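Sulfotransferase (Mycobacterium tuberculosis, PDB 2ZQ5) probably transfers a sulfuryl group from the donor PAPS to the hydroxyl or amine of an acceptor molecule. Local coordinates at residues A[128-133]-A[216-221]; A[120-125]-A[166-171]; A[211-216]-A[243-248]; A[26-31]-A[74-79]. One frame throughout, in Å; residues are numbered along the deposited sequence.

Contact 1. Residues A[128-133]-A[216-221]; sequences PQPRPP and LQLIGL
The guanidinium of Arg-131 lies with one face under the carbonyl oxygen of Ile-219, while CA of Gly-220 approaches it obliquely. The guanidinium nitrogens bond elsewhere: NH1 to Asp-223 in a salt bridge and to Gln-118, NH2 to the backbone oxygen of Gly-119. The setting is the P-loop-like alpha/beta core of the sulfotransferase fold, where the proline-rich loop 128-133 crosses the C-terminal end of helix 206-219. Gly-220 is the first residue to depart from helical geometry there, so carbonyls of the last turn can serve partners outside the helix. That of Ile-219 takes the backbone N-H of Arg-131, with N to O at 3.0 Å and an N-H...O angle of 160°, in the carbonyl plane and on a lone pair. Two weaker CA-H...O contacts run beside it, from Ile-219 CA to Gln-129 O and from Pro-130 CA to Leu-218 O, both at 3.4 Å. Arg-131 starts with CG anti to the backbone N (chi1 -175°) and bends at chi3, which brings its tip back over the helix end. The Pro-130 ring rests against two leucines of the other segment: its CD faces Leu-218 CD1 at 4.0 Å, and its CG lies alongside Leu-221 CD2. The other branch of Leu-218 reaches toward the start of the loop, CD2 standing 4.1 Å from CB of Pro-128.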
# COMPACT_ATOMS: atom_id res chain seq x y z
N PRO A 128 13.15 6.15 -3.56
CA PRO A 128 13.93 5.42 -2.55
C PRO A 128 15.36 5.95 -2.37
O PRO A 128 16.11 6.09 -3.34
CB PRO A 128 13.90 3.99 -3.07
CG PRO A 128 12.54 3.92 -3.71
CD PRO A 128 12.50 5.22 -4.49
N GLN A 129 15.71 6.22 -1.12
CA GLN A 129 17.02 6.74 -0.76
C GLN A 129 17.06 6.87 0.76
O GLN A 129 16.02 6.83 1.41
CB GLN A 129 17.22 8.12 -1.37
CG GLN A 129 16.19 9.13 -0.89
CD GLN A 129 16.26 10.46 -1.61
OE1 GLN A 129 17.18 11.25 -1.40
NE2 GLN A 129 15.28 10.72 -2.46
N PRO A 130 18.26 7.03 1.34
CA PRO A 130 18.32 7.17 2.79
C PRO A 130 17.61 8.46 3.20
O PRO A 130 17.81 9.51 2.59
CB PRO A 130 19.83 7.23 3.06
CG PRO A 130 20.40 6.39 1.96
CD PRO A 130 19.60 6.85 0.76
N ARG A 131 16.78 8.38 4.23
CA ARG A 131 16.05 9.55 4.71
C ARG A 131 16.98 10.61 5.28
O ARG A 131 17.66 10.38 6.27
CB ARG A 131 15.04 9.13 5.78
CG ARG A 131 14.14 10.25 6.26
CD ARG A 131 13.27 9.82 7.43
NE ARG A 131 12.37 8.71 7.13
CZ ARG A 131 12.56 7.46 7.52
NH1 ARG A 131 13.63 7.14 8.25
NH2 ARG A 131 11.67 6.53 7.22
N PRO A 132 17.01 11.80 4.66
CA PRO A 132 17.88 12.87 5.16
C PRO A 132 17.29 13.46 6.44
O PRO A 132 16.11 13.25 6.73
CB PRO A 132 17.87 13.90 4.03
CG PRO A 132 17.46 13.12 2.81
CD PRO A 132 16.42 12.18 3.36
N PRO A 133 18.09 14.19 7.22
CA PRO A 133 17.55 14.78 8.45
C PRO A 133 16.35 15.65 8.08
O PRO A 133 16.40 16.40 7.10
CB PRO A 133 18.73 15.58 8.98
CG PRO A 133 19.91 14.75 8.56
CD PRO A 133 19.55 14.40 7.13
N LEU A 216 13.34 -0.92 3.25
CA LEU A 216 13.24 -0.30 4.57
C LEU A 216 14.66 -0.08 5.11
O LEU A 216 14.93 0.93 5.75
CB LEU A 216 12.45 -1.18 5.55
CG LEU A 216 10.97 -1.42 5.24
CD1 LEU A 216 10.30 -1.98 6.49
CD2 LEU A 216 10.29 -0.12 4.83
N GLN A 217 15.55 -1.04 4.86
CA GLN A 217 16.94 -0.93 5.31
C GLN A 217 17.60 0.29 4.67
O GLN A 217 18.34 1.02 5.33
CB GLN A 217 17.74 -2.17 4.90
CG GLN A 217 17.42 -3.43 5.67
CD GLN A 217 18.25 -4.61 5.18
OE1 GLN A 217 18.22 -4.95 4.00
NE2 GLN A 217 19.00 -5.23 6.09
N LEU A 218 17.33 0.50 3.39
CA LEU A 218 17.88 1.62 2.64
C LEU A 218 17.32 2.96 3.12
O LEU A 218 18.07 3.86 3.49
CB LEU A 218 17.58 1.45 1.15
CG LEU A 218 17.83 2.67 0.26
CD1 LEU A 218 19.33 2.91 0.11
CD2 LEU A 218 17.16 2.45 -1.09
N ILE A 219 16.00 3.07 3.11
CA ILE A 219 15.35 4.31 3.52
C ILE A 219 15.62 4.63 4.98
O ILE A 219 15.75 5.80 5.35
CB ILE A 219 13.82 4.23 3.26
CG1 ILE A 219 13.58 4.08 1.75
CG2 ILE A 219 13.13 5.48 3.80
CD1 ILE A 219 12.15 3.76 1.38
N GLY A 220 15.73 3.60 5.82
CA GLY A 220 15.99 3.81 7.23
C GLY A 220 17.45 3.76 7.65
O GLY A 220 17.75 3.65 8.84
N LEU A 221 18.36 3.86 6.68
CA LEU A 221 19.80 3.80 6.94
C LEU A 221 20.31 4.81 7.98
O LEU A 221 21.24 4.51 8.72
CB LEU A 221 20.57 4.01 5.64
CG LEU A 221 22.10 3.98 5.74
CD1 LEU A 221 22.56 2.57 6.13
CD2 LEU A 221 22.72 4.40 4.42

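Contact 2. Residues A[120-125]-A[166-171]; sequences LHMWLA and MAAYEL
The backbones of His-121 and Leu-171 form a single beta bridge, their CA atoms 4.5 Å apart, where the chain at His-121, the N-cap residue, enters helix 122-126. The first N-H groups of a helix have no acceptor in the preceding turn, and here the loop 166-171 supplies two. Met-122 N bonds to Glu-170 O at 2.7 Å, nearly along the C=O axis, and Trp-123 N reaches Ala-168 O at 3.1 Å on a lone pair in the carbonyl plane. Both acceptors are presented by a type I turn from Ala-167 to Glu-170, which the Glu-170 carboxylate braces by taking the N-H of Ala-167 on the anti lone pair of OE1. The His-121 ring adds a weak, long but straight bond from ND1, at its edge, to Tyr-169 O at 3.4 Å; CD2 of Leu-171 lies alongside the same ring. Met-122, with CG anti to the backbone N, slides past Met-166 in the opposite direction, Met-122 CG to Met-166 CB at 4.0 Å. Bends at chi2 and chi3 then curl its methyl onto Ala-168, where Met-122 CE stands only 3.3 Å from Ala-168 CA, a tight fit. Trp-123 sets CB against the methyl of Ala-168, and CD1 at its ring edge faces Ala-168 O. Around this junction, Trp-137 and Tyr-143 meet the Trp-123 ring edge-to-face, helix 141-156 packs behind Ala-167 and Ala-168, and Leu-120 and Leu-124 rest on Ile-219 of helix 206-219. Segment 120-125 follows directly on strand 117-119, an outermost strand of the parallel sheet in the sulfotransferase fold.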
# COMPACT_ATOMS: atom_id res chain seq x y z
N LEU A 120 7.07 5.39 6.29
CA LEU A 120 7.43 5.51 4.88
C LEU A 120 6.96 6.82 4.28
O LEU A 120 5.88 6.90 3.69
CB LEU A 120 6.84 4.34 4.10
CG LEU A 120 7.20 4.25 2.62
CD1 LEU A 120 8.70 4.02 2.45
CD2 LEU A 120 6.42 3.11 1.99
N HIS A 121 7.77 7.87 4.42
CA HIS A 121 7.40 9.16 3.87
C HIS A 121 7.17 9.06 2.38
O HIS A 121 7.94 8.44 1.65
CB HIS A 121 8.48 10.19 4.20
CG HIS A 121 8.76 10.30 5.66
ND1 HIS A 121 7.92 10.95 6.54
CD2 HIS A 121 9.74 9.75 6.42
CE1 HIS A 121 8.37 10.80 7.77
NE2 HIS A 121 9.47 10.07 7.72
N MET A 122 6.09 9.69 1.93
CA MET A 122 5.70 9.68 0.53
C MET A 122 6.84 9.92 -0.46
O MET A 122 7.05 9.12 -1.37
CB MET A 122 4.59 10.73 0.32
CG MET A 122 3.80 10.60 -0.98
SD MET A 122 4.76 10.85 -2.48
CE MET A 122 5.29 12.48 -2.28
N TRP A 123 7.60 11.00 -0.28
CA TRP A 123 8.66 11.28 -1.23
C TRP A 123 9.76 10.24 -1.29
O TRP A 123 10.42 10.08 -2.32
CB TRP A 123 9.26 12.68 -0.99
CG TRP A 123 10.17 12.85 0.20
CD1 TRP A 123 9.80 12.87 1.52
CD2 TRP A 123 11.57 13.11 0.17
NE1 TRP A 123 10.90 13.14 2.31
CE2 TRP A 123 12.00 13.29 1.51
CE3 TRP A 123 12.52 13.21 -0.86
CZ2 TRP A 123 13.34 13.56 1.84
CZ3 TRP A 123 13.84 13.49 -0.53
CH2 TRP A 123 14.24 13.66 0.81
N LEU A 124 9.95 9.51 -0.19
CA LEU A 124 10.98 8.48 -0.15
C LEU A 124 10.46 7.20 -0.81
O LEU A 124 11.23 6.41 -1.34
CB LEU A 124 11.40 8.22 1.29
CG LEU A 124 12.00 9.46 1.96
CD1 LEU A 124 12.20 9.19 3.45
CD2 LEU A 124 13.33 9.83 1.29
N ALA A 125 9.14 7.01 -0.78
CA ALA A 125 8.54 5.84 -1.41
C ALA A 125 8.56 6.08 -2.92
O ALA A 125 8.70 5.15 -3.71
CB ALA A 125 7.11 5.66 -0.92
N MET A 166 -0.67 12.59 -2.57
CA MET A 166 -0.46 12.77 -1.14
C MET A 166 0.67 13.78 -0.91
O MET A 166 1.54 13.94 -1.76
CB MET A 166 -0.10 11.42 -0.52
CG MET A 166 0.23 11.44 0.96
SD MET A 166 0.72 9.80 1.52
CE MET A 166 -0.85 9.15 2.09
N ALA A 167 0.64 14.47 0.23
CA ALA A 167 1.68 15.43 0.54
C ALA A 167 3.00 14.67 0.63
O ALA A 167 3.04 13.55 1.14
CB ALA A 167 1.38 16.13 1.87
N ALA A 168 4.07 15.29 0.14
CA ALA A 168 5.39 14.67 0.13
C ALA A 168 5.88 14.18 1.50
O ALA A 168 6.63 13.22 1.58
CB ALA A 168 6.41 15.64 -0.46
N TYR A 169 5.44 14.83 2.56
CA TYR A 169 5.87 14.46 3.91
C TYR A 169 4.95 13.48 4.63
O TYR A 169 5.28 13.00 5.71
CB TYR A 169 6.02 15.73 4.75
CG TYR A 169 4.75 16.54 4.85
CD1 TYR A 169 3.73 16.17 5.73
CD2 TYR A 169 4.54 17.64 4.02
CE1 TYR A 169 2.54 16.89 5.79
CE2 TYR A 169 3.35 18.36 4.07
CZ TYR A 169 2.36 17.98 4.96
OH TYR A 169 1.18 18.70 5.01
N GLU A 170 3.80 13.18 4.04
CA GLU A 170 2.85 12.25 4.65
C GLU A 170 3.31 10.80 4.53
O GLU A 170 4.08 10.46 3.63
CB GLU A 170 1.47 12.40 4.00
CG GLU A 170 0.72 13.67 4.37
CD GLU A 170 -0.66 13.72 3.75
OE1 GLU A 170 -0.76 13.91 2.52
OE2 GLU A 170 -1.65 13.55 4.49
N LEU A 171 2.82 9.95 5.43
CA LEU A 171 3.20 8.54 5.40
C LEU A 171 2.41 7.78 4.35
O LEU A 171 1.18 7.89 4.26
CB LEU A 171 2.99 7.91 6.78
CG LEU A 171 3.76 8.55 7.94
CD1 LEU A 171 3.56 7.72 9.20
CD2 LEU A 171 5.24 8.63 7.61

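Contact 3. Residues A[211-216]-A[243-248]; sequences RHRRNL and MATYPD
Tyr-246, the first residue beyond helix 239-245, sends its side chain across to helix 206-219 and illustrates how one phenol can join two helices. From CB, with CG anti to the carbonyl carbon (chi1 -54°), the ring leaves its own backbone, and CG2 of the preceding Thr-245 lies over one face, offset toward the rim. Along one side, CE1 runs by the aliphatic part of Arg-213, 3.8 Å from its CG. CZ comes next, 3.7 Å from Arg-213 CB and a little farther from CD1 of Leu-216. At the tip, OH meets ND1 of His-212 at 2.7 Å in the plane of the imidazole; either atom could donate. The rings of His-212 and Tyr-246 meet rim to rim, with planes at 85°, neither lying over the other. OH is also crowded by carbon, Arg-213 CA at 3.0 Å and Leu-216 CD1 at 3.4 Å, so the hydroxyl is closely packed against the helix. Arg-213 itself is extended from CG to NE and slides past Thr-245 in the opposite direction, Arg-213 CD against Thr-245 CG2 at 3.7 Å. A water accepts from Arg-213 NE and donates to Thr-245 O, bridging the two segments. Leu-230 of strand 227-231 lies against His-212 and Leu-216, and the contact joins two helices that flank this strand in sequence, in the parallel alpha/beta architecture of the P-loop-like sulfotransferase fold.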
# COMPACT_ATOMS: atom_id res chain seq x y z
N ARG A 211 12.19 -7.90 -0.67
CA ARG A 211 12.60 -6.67 -1.34
C ARG A 211 12.09 -5.47 -0.53
O ARG A 211 12.78 -4.45 -0.39
CB ARG A 211 12.05 -6.62 -2.76
CG ARG A 211 12.63 -5.49 -3.58
CD ARG A 211 11.93 -5.30 -4.91
NE ARG A 211 12.50 -4.15 -5.62
CZ ARG A 211 13.60 -4.20 -6.36
NH1 ARG A 211 14.26 -5.34 -6.51
NH2 ARG A 211 14.07 -3.09 -6.92
N HIS A 212 10.88 -5.60 0.01
CA HIS A 212 10.27 -4.57 0.84
C HIS A 212 11.24 -4.26 1.99
O HIS A 212 11.53 -3.10 2.28
CB HIS A 212 8.92 -5.10 1.34
CG HIS A 212 8.20 -4.21 2.31
ND1 HIS A 212 8.45 -4.22 3.66
CD2 HIS A 212 7.17 -3.34 2.12
CE1 HIS A 212 7.60 -3.41 4.27
NE2 HIS A 212 6.81 -2.87 3.36
N ARG A 213 11.76 -5.31 2.62
CA ARG A 213 12.70 -5.15 3.73
C ARG A 213 14.00 -4.46 3.30
O ARG A 213 14.52 -3.61 4.02
CB ARG A 213 13.00 -6.51 4.36
CG ARG A 213 13.98 -6.45 5.51
CD ARG A 213 14.01 -7.77 6.28
NE ARG A 213 15.06 -7.77 7.29
CZ ARG A 213 16.35 -7.88 7.01
NH1 ARG A 213 16.75 -8.00 5.75
NH2 ARG A 213 17.25 -7.87 7.99
N ARG A 214 14.53 -4.83 2.13
CA ARG A 214 15.75 -4.21 1.63
C ARG A 214 15.50 -2.71 1.45
O ARG A 214 16.39 -1.90 1.68
CB ARG A 214 16.17 -4.82 0.30
CG ARG A 214 16.67 -6.25 0.39
CD ARG A 214 17.31 -6.67 -0.94
NE ARG A 214 18.39 -5.77 -1.31
CZ ARG A 214 19.07 -5.84 -2.45
NH1 ARG A 214 18.78 -6.77 -3.34
NH2 ARG A 214 20.05 -4.97 -2.69
N ASN A 215 14.29 -2.35 1.04
CA ASN A 215 13.97 -0.94 0.88
C ASN A 215 13.84 -0.23 2.23
O ASN A 215 14.20 0.94 2.34
CB ASN A 215 12.70 -0.77 0.03
CG ASN A 215 13.02 -0.65 -1.45
OD1 ASN A 215 13.87 0.15 -1.84
ND2 ASN A 215 12.34 -1.44 -2.27
N LEU A 216 13.34 -0.92 3.25
CA LEU A 216 13.24 -0.30 4.57
C LEU A 216 14.66 -0.08 5.11
O LEU A 216 14.93 0.93 5.75
CB LEU A 216 12.45 -1.18 5.55
CG LEU A 216 10.97 -1.42 5.24
CD1 LEU A 216 10.30 -1.98 6.49
CD2 LEU A 216 10.29 -0.12 4.83
N MET A 243 5.65 -12.56 8.07
CA MET A 243 6.30 -13.18 9.22
C MET A 243 7.62 -13.86 8.86
O MET A 243 8.54 -13.90 9.68
CB MET A 243 5.36 -14.19 9.88
CG MET A 243 4.06 -13.58 10.41
SD MET A 243 4.33 -12.23 11.59
CE MET A 243 4.50 -13.13 13.11
N ALA A 244 7.73 -14.38 7.64
CA ALA A 244 8.98 -15.02 7.24
C ALA A 244 10.09 -13.97 7.11
O ALA A 244 11.25 -14.23 7.44
CB ALA A 244 8.80 -15.74 5.90
N THR A 245 9.71 -12.78 6.65
CA THR A 245 10.64 -11.68 6.46
C THR A 245 10.91 -10.90 7.75
O THR A 245 12.02 -10.42 7.97
CB THR A 245 10.10 -10.72 5.39
OG1 THR A 245 9.81 -11.46 4.20
CG2 THR A 245 11.12 -9.64 5.06
N TYR A 246 9.88 -10.78 8.58
CA TYR A 246 9.96 -10.05 9.84
C TYR A 246 9.38 -10.96 10.92
O TYR A 246 8.25 -10.76 11.38
CB TYR A 246 9.12 -8.78 9.75
CG TYR A 246 9.45 -7.87 8.58
CD1 TYR A 246 10.52 -6.99 8.64
CD2 TYR A 246 8.66 -7.87 7.43
CE1 TYR A 246 10.80 -6.11 7.59
CE2 TYR A 246 8.93 -7.00 6.37
CZ TYR A 246 10.00 -6.12 6.46
OH TYR A 246 10.26 -5.23 5.43
N PRO A 247 10.14 -11.98 11.36
CA PRO A 247 9.70 -12.93 12.38
C PRO A 247 9.17 -12.35 13.69
O PRO A 247 8.30 -12.95 14.33
CB PRO A 247 10.95 -13.80 12.60
CG PRO A 247 11.63 -13.75 11.27
CD PRO A 247 11.51 -12.30 10.89
N ASP A 248 9.70 -11.20 14.08
CA ASP A 248 9.30 -10.53 15.32
C ASP A 248 8.31 -9.39 15.11
O ASP A 248 8.16 -8.53 15.98
CB ASP A 248 10.55 -10.00 16.02
CG ASP A 248 11.30 -8.98 15.17
OD1 ASP A 248 10.93 -8.79 13.99
OD2 ASP A 248 12.28 -8.39 15.68
O HOH W 1 13.75 -8.77 9.76

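Contact 4. Residues A[26-31]-A[74-79]; sequences LDDFGT and LSQSAW
An Asx turn at Asp-28 shapes the loop that joins helix 13-24 to helix 36-50 where it passes over the long helix 55-81. With CG anti to its backbone N (chi1 -178°), Asp-28 brings OD1 to the N-H of Gly-30 at 2.8 Å, the donor standing above the carboxylate plane. The other oxygen, OD2, makes a salt bridge to Lys-80 on the same helix, so one carboxylate both folds the loop and ties it down. Gln-76 fills the space beside the turn: its CG touches Asp-28 O at 3.3 Å and the carboxylate carbon CG of Asp-28 at 3.7 Å. This is packing among the N-terminal helices of the sulfotransferase, with helix 55-81 also touching helix 206-219. A bend at chi2 (55°) swings the Gln-76 amide under Gly-30, OE1 coming 3.5 Å from its CA. Gly-30 has positive phi, and the absence of a side chain lets the Gln-76 oxygen come this near. OE1 also takes a bond from a water at 2.6 Å, which donates in turn to Phe-29 O. At the other end, Leu-26 CD1 lies 4.1 Å from both Leu-74 CD2 and Ser-77 CB, the two leucines crossing at about a right angle.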
# COMPACT_ATOMS: atom_id res chain seq x y z
N LEU A 26 18.58 4.99 -16.18
CA LEU A 26 19.10 3.81 -15.49
C LEU A 26 18.62 2.56 -16.22
O LEU A 26 17.52 2.55 -16.78
CB LEU A 26 18.59 3.78 -14.04
CG LEU A 26 18.94 4.99 -13.17
CD1 LEU A 26 18.23 4.86 -11.83
CD2 LEU A 26 20.45 5.05 -12.97
N ASP A 27 19.43 1.50 -16.22
CA ASP A 27 19.03 0.28 -16.90
C ASP A 27 19.27 -1.02 -16.13
O ASP A 27 19.08 -2.10 -16.67
CB ASP A 27 19.70 0.17 -18.27
CG ASP A 27 21.21 0.31 -18.19
OD1 ASP A 27 21.81 -0.26 -17.27
OD2 ASP A 27 21.79 1.00 -19.06
N ASP A 28 19.68 -0.91 -14.87
CA ASP A 28 19.89 -2.10 -14.05
C ASP A 28 18.62 -2.33 -13.23
O ASP A 28 18.40 -1.69 -12.21
CB ASP A 28 21.08 -1.91 -13.10
CG ASP A 28 21.36 -3.15 -12.27
OD1 ASP A 28 20.59 -4.14 -12.36
OD2 ASP A 28 22.35 -3.15 -11.51
N PHE A 29 17.79 -3.25 -13.71
CA PHE A 29 16.54 -3.57 -13.04
C PHE A 29 16.75 -4.64 -11.97
O PHE A 29 15.80 -5.08 -11.33
CB PHE A 29 15.52 -4.06 -14.08
CG PHE A 29 15.09 -3.00 -15.05
CD1 PHE A 29 14.00 -2.18 -14.78
CD2 PHE A 29 15.80 -2.80 -16.23
CE1 PHE A 29 13.62 -1.17 -15.66
CE2 PHE A 29 15.43 -1.80 -17.13
CZ PHE A 29 14.34 -0.98 -16.84
N GLY A 30 18.00 -5.03 -11.77
CA GLY A 30 18.31 -6.04 -10.78
C GLY A 30 17.91 -7.42 -11.27
O GLY A 30 17.45 -7.57 -12.40
N THR A 31 18.10 -8.43 -10.42
CA THR A 31 17.74 -9.79 -10.79
C THR A 31 16.23 -9.92 -10.72
O THR A 31 15.53 -9.04 -10.21
CB THR A 31 18.37 -10.82 -9.84
OG1 THR A 31 17.82 -10.64 -8.52
CG2 THR A 31 19.88 -10.64 -9.78
N LEU A 74 15.37 3.01 -9.31
CA LEU A 74 15.90 3.91 -8.29
C LEU A 74 16.38 3.15 -7.06
O LEU A 74 17.43 3.47 -6.51
CB LEU A 74 14.84 4.95 -7.88
CG LEU A 74 14.46 5.97 -8.96
CD1 LEU A 74 13.28 6.81 -8.47
CD2 LEU A 74 15.65 6.86 -9.29
N SER A 75 15.63 2.14 -6.64
CA SER A 75 16.03 1.35 -5.48
C SER A 75 17.30 0.56 -5.78
O SER A 75 18.21 0.50 -4.95
CB SER A 75 14.92 0.38 -5.06
OG SER A 75 13.92 1.04 -4.30
N GLN A 76 17.37 -0.06 -6.95
CA GLN A 76 18.54 -0.84 -7.34
C GLN A 76 19.79 0.04 -7.31
O GLN A 76 20.84 -0.37 -6.79
CB GLN A 76 18.35 -1.42 -8.74
CG GLN A 76 19.46 -2.36 -9.18
CD GLN A 76 19.69 -3.49 -8.20
OE1 GLN A 76 18.75 -4.18 -7.80
NE2 GLN A 76 20.94 -3.68 -7.79
N SER A 77 19.67 1.24 -7.85
CA SER A 77 20.79 2.18 -7.86
C SER A 77 21.14 2.63 -6.45
O SER A 77 22.31 2.76 -6.09
CB SER A 77 20.46 3.39 -8.73
OG SER A 77 21.56 4.28 -8.80
N ALA A 78 20.12 2.88 -5.63
CA ALA A 78 20.34 3.32 -4.26
C ALA A 78 21.10 2.27 -3.46
O ALA A 78 21.97 2.62 -2.66
CB ALA A 78 19.00 3.63 -3.59
N TRP A 79 20.78 1.00 -3.67
CA TRP A 79 21.46 -0.07 -2.95
C TRP A 79 22.94 -0.11 -3.30
O TRP A 79 23.78 -0.45 -2.46
CB TRP A 79 20.81 -1.43 -3.23
CG TRP A 79 19.44 -1.57 -2.63
CD1 TRP A 79 19.03 -1.12 -1.40
CD2 TRP A 79 18.30 -2.21 -3.21
NE1 TRP A 79 17.71 -1.44 -1.18
CE2 TRP A 79 17.23 -2.11 -2.28
CE3 TRP A 79 18.06 -2.85 -4.43
CZ2 TRP A 79 15.96 -2.63 -2.54
CZ3 TRP A 79 16.80 -3.37 -4.69
CH2 TRP A 79 15.76 -3.26 -3.74
O HOH W 2 16.20 -4.17 -8.44

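From the N terminus, contact 4 closes first, laying the loop 26-31 on helix 55-81 before any other contact opens. Contact 2 then joins the start of helix 122-126 to the loop 166-171, and contact 1 crosses it, since 128-133 departs between those segments and finds 216-221 only afterwards. Contact 3 crosses contact 1, opening on helix 206-219 and closing beyond strand 227-231; the two share Leu-216. Helix 206-219 is the common element: contacts 1 and 3 use it directly, and contact 4 reaches it through a probable hydrogen bond between Ser-75 and Asn-215. Contacts 1 and 2 touch where Arg-131 packs on His-121, whereas contacts 2 and 3 remain about 5 Å apart at their nearest atoms.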